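Local coordinates for pesticidal crystal protein Cry2Aa (Bacillus thuringiensis serovar kurstaki, PDB 1I5P) that kills dipteran and lepidopteran larvae by binding to midgut epithelial cells and promoting their colloid-osmotic lysis, at residues Tyr421-Ile426 and Ser466-Lys471. Numbering follows the deposited sequence.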
loop_
_atom_site.group_PDB
_atom_site.type_symbol
_atom_site.label_atom_id
_atom_site.label_comp_id
_atom_site.label_asym_id
_atom_site.label_seq_id
_atom_site.Cartn_x
_atom_site.Cartn_y
_atom_site.Cartn_z
ATOM N N TYR A 421 4.709 -3.671 -7.907
ATOM C CA TYR A 421 4.317 -2.304 -7.588
ATOM C C TYR A 421 4.628 -1.432 -8.783
ATOM O O TYR A 421 5.680 -1.572 -9.411
ATOM C CB TYR A 421 5.082 -1.755 -6.378
ATOM C CG TYR A 421 4.535 -2.180 -5.032
ATOM C CD1 TYR A 421 4.741 -3.472 -4.552
ATOM C CD2 TYR A 421 3.850 -1.275 -4.219
ATOM C CE1 TYR A 421 4.289 -3.857 -3.303
ATOM C CE2 TYR A 421 3.390 -1.651 -2.957
ATOM C CZ TYR A 421 3.615 -2.941 -2.506
ATOM O OH TYR A 421 3.165 -3.322 -1.261
ATOM N N PHE A 422 3.704 -0.537 -9.105
ATOM C CA PHE A 422 3.903 0.384 -10.212
ATOM C C PHE A 422 3.972 1.788 -9.645
ATOM O O PHE A 422 3.400 2.071 -8.588
ATOM C CB PHE A 422 2.738 0.319 -11.210
ATOM C CG PHE A 422 2.538 -1.030 -11.839
ATOM C CD1 PHE A 422 1.747 -1.991 -11.220
ATOM C CD2 PHE A 422 3.150 -1.343 -13.044
ATOM C CE1 PHE A 422 1.557 -3.243 -11.799
ATOM C CE2 PHE A 422 2.970 -2.601 -13.635
ATOM C CZ PHE A 422 2.171 -3.550 -13.004
ATOM N N ILE A 423 4.687 2.667 -10.334
ATOM C CA ILE A 423 4.745 4.043 -9.889
ATOM C C ILE A 423 3.471 4.654 -10.465
ATOM O O ILE A 423 3.433 5.036 -11.632
ATOM C CB ILE A 423 5.984 4.768 -10.444
ATOM C CG1 ILE A 423 7.251 4.195 -9.796
ATOM C CG2 ILE A 423 5.880 6.265 -10.167
ATOM C CD1 ILE A 423 8.538 4.755 -10.363
ATOM N N ARG A 424 2.421 4.704 -9.652
ATOM C CA ARG A 424 1.144 5.250 -10.088
ATOM C C ARG A 424 1.024 6.757 -9.905
ATOM O O ARG A 424 0.044 7.362 -10.330
ATOM C CB ARG A 424 -0.005 4.544 -9.370
ATOM C CG ARG A 424 -0.166 3.082 -9.780
ATOM C CD ARG A 424 -0.405 2.942 -11.278
ATOM N NE ARG A 424 -0.513 1.540 -11.671
ATOM C CZ ARG A 424 -0.547 1.110 -12.927
ATOM N NH1 ARG A 424 -0.486 1.974 -13.934
ATOM N NH2 ARG A 424 -0.627 -0.190 -13.175
ATOM N N ASN A 425 2.010 7.362 -9.260
ATOM C CA ASN A 425 1.996 8.807 -9.088
ATOM C C ASN A 425 3.389 9.318 -8.781
ATOM O O ASN A 425 4.249 8.575 -8.306
ATOM C CB ASN A 425 1.029 9.234 -7.974
ATOM C CG ASN A 425 0.645 10.711 -8.069
ATOM O OD1 ASN A 425 0.853 11.349 -9.097
ATOM N ND2 ASN A 425 0.072 11.251 -7.002
ATOM N N ILE A 426 3.615 10.591 -9.084
ATOM C CA ILE A 426 4.893 11.229 -8.819
ATOM C C ILE A 426 4.598 12.555 -8.138
ATOM O O ILE A 426 3.603 13.216 -8.438
ATOM C CB ILE A 426 5.686 11.494 -10.117
ATOM C CG1 ILE A 426 6.109 10.160 -10.746
ATOM C CG2 ILE A 426 6.915 12.344 -9.818
ATOM C CD1 ILE A 426 6.746 10.296 -12.116
ATOM N N SER A 466 8.530 9.234 -5.751
ATOM C CA SER A 466 7.780 8.271 -6.548
ATOM C C SER A 466 6.789 7.548 -5.629
ATOM O O SER A 466 7.123 7.178 -4.501
ATOM C CB SER A 466 8.722 7.276 -7.248
ATOM O OG SER A 466 9.600 6.638 -6.343
ATOM N N VAL A 467 5.560 7.394 -6.115
ATOM C CA VAL A 467 4.491 6.743 -5.367
ATOM C C VAL A 467 4.229 5.374 -5.978
ATOM O O VAL A 467 3.746 5.267 -7.109
ATOM C CB VAL A 467 3.189 7.571 -5.424
ATOM C CG1 VAL A 467 2.175 7.014 -4.439
ATOM C CG2 VAL A 467 3.487 9.037 -5.119
ATOM N N HIS A 468 4.545 4.334 -5.217
ATOM C CA HIS A 468 4.388 2.962 -5.682
ATOM C C HIS A 468 3.142 2.290 -5.117
ATOM O O HIS A 468 2.861 2.365 -3.915
ATOM C CB HIS A 468 5.630 2.155 -5.299
ATOM C CG HIS A 468 6.914 2.793 -5.730
ATOM N ND1 HIS A 468 7.747 2.235 -6.675
ATOM C CD2 HIS A 468 7.504 3.952 -5.346
ATOM C CE1 HIS A 468 8.794 3.022 -6.855
ATOM N NE2 HIS A 468 8.670 4.069 -6.059
ATOM N N ASN A 469 2.395 1.628 -5.994
ATOM C CA ASN A 469 1.183 0.947 -5.574
ATOM C C ASN A 469 0.956 -0.267 -6.464
ATOM O O ASN A 469 1.379 -0.283 -7.625
ATOM C CB ASN A 469 -0.006 1.916 -5.654
ATOM C CG ASN A 469 -1.207 1.431 -4.873
ATOM O OD1 ASN A 469 -1.928 0.539 -5.318
ATOM N ND2 ASN A 469 -1.426 2.008 -3.695
ATOM N N ARG A 470 0.287 -1.278 -5.917
ATOM C CA ARG A 470 -0.002 -2.494 -6.661
ATOM C C ARG A 470 -1.065 -2.290 -7.735
ATOM O O ARG A 470 -1.127 -3.053 -8.705
ATOM C CB ARG A 470 -0.470 -3.591 -5.712
ATOM C CG ARG A 470 0.624 -4.202 -4.856
ATOM C CD ARG A 470 0.106 -5.443 -4.156
ATOM N NE ARG A 470 1.185 -6.369 -3.818
ATOM C CZ ARG A 470 1.821 -6.395 -2.654
ATOM N NH1 ARG A 470 1.490 -5.544 -1.693
ATOM N NH2 ARG A 470 2.785 -7.281 -2.448
ATOM N N LYS A 471 -1.905 -1.272 -7.551
ATOM C CA LYS A 471 -2.981 -0.972 -8.492
ATOM C C LYS A 471 -2.595 -1.272 -9.934
ATOM O O LYS A 471 -1.597 -0.763 -10.435
ATOM C CB LYS A 471 -3.396 0.494 -8.374
ATOM C CG LYS A 471 -4.594 0.851 -9.232
ATOM C CD LYS A 471 -5.795 -0.008 -8.855
ATOM C CE LYS A 471 -7.049 0.445 -9.584
ATOM N NZ LYS A 471 -8.261 -0.268 -9.086
HETATM O O HOH W 1 7.722 -0.128 -8.254
#
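The carbonyl oxygen of K471 is gripped side-on by the guanidinium of R424, NE reaching O at 2.8 Å and NH2 at 3.0 Å. The R424 chain is bent at chi2 (-58°), which sets CD; its NH2 lies 3.5 Å above one face of the F422 ring, offset toward the rim. K471 N donates to N469 OD1, closing an Asx turn at the end of strand 462-469. Between the strands, F422 and N469 form an antiparallel hydrogen-bonded pair, joined by F422 N to N469 O and N469 N to F422 O. Further along, R424 and N425 both face V467 in a classic beta bulge: their two N-H groups make weak bonds to V467 O, while V467 N donates to N425 O at 2.8 Å. On one face of the sheet I423 CG1 sits 3.5 Å above the H468 ring in a CH-pi contact; H468 NE2 shares a 2.7 Å hydrogen bond with S466 OG, and a water links H468 ND1 to Y421 O. R470 CG lies over the centre of the Y421 ring, 4.0 Å from its centroid, with the guanidinium turned 51° from the ring plane. N425 OD1 is hydrogen-bonded to Y342 OH, and N469 ND2 to N274 OD1. In the beta-prism middle domain, strand 462-469 is the central strand of a three-stranded antiparallel sheet, between 422-430 and 275-278, while I423 and I426 pack on strand 308-321.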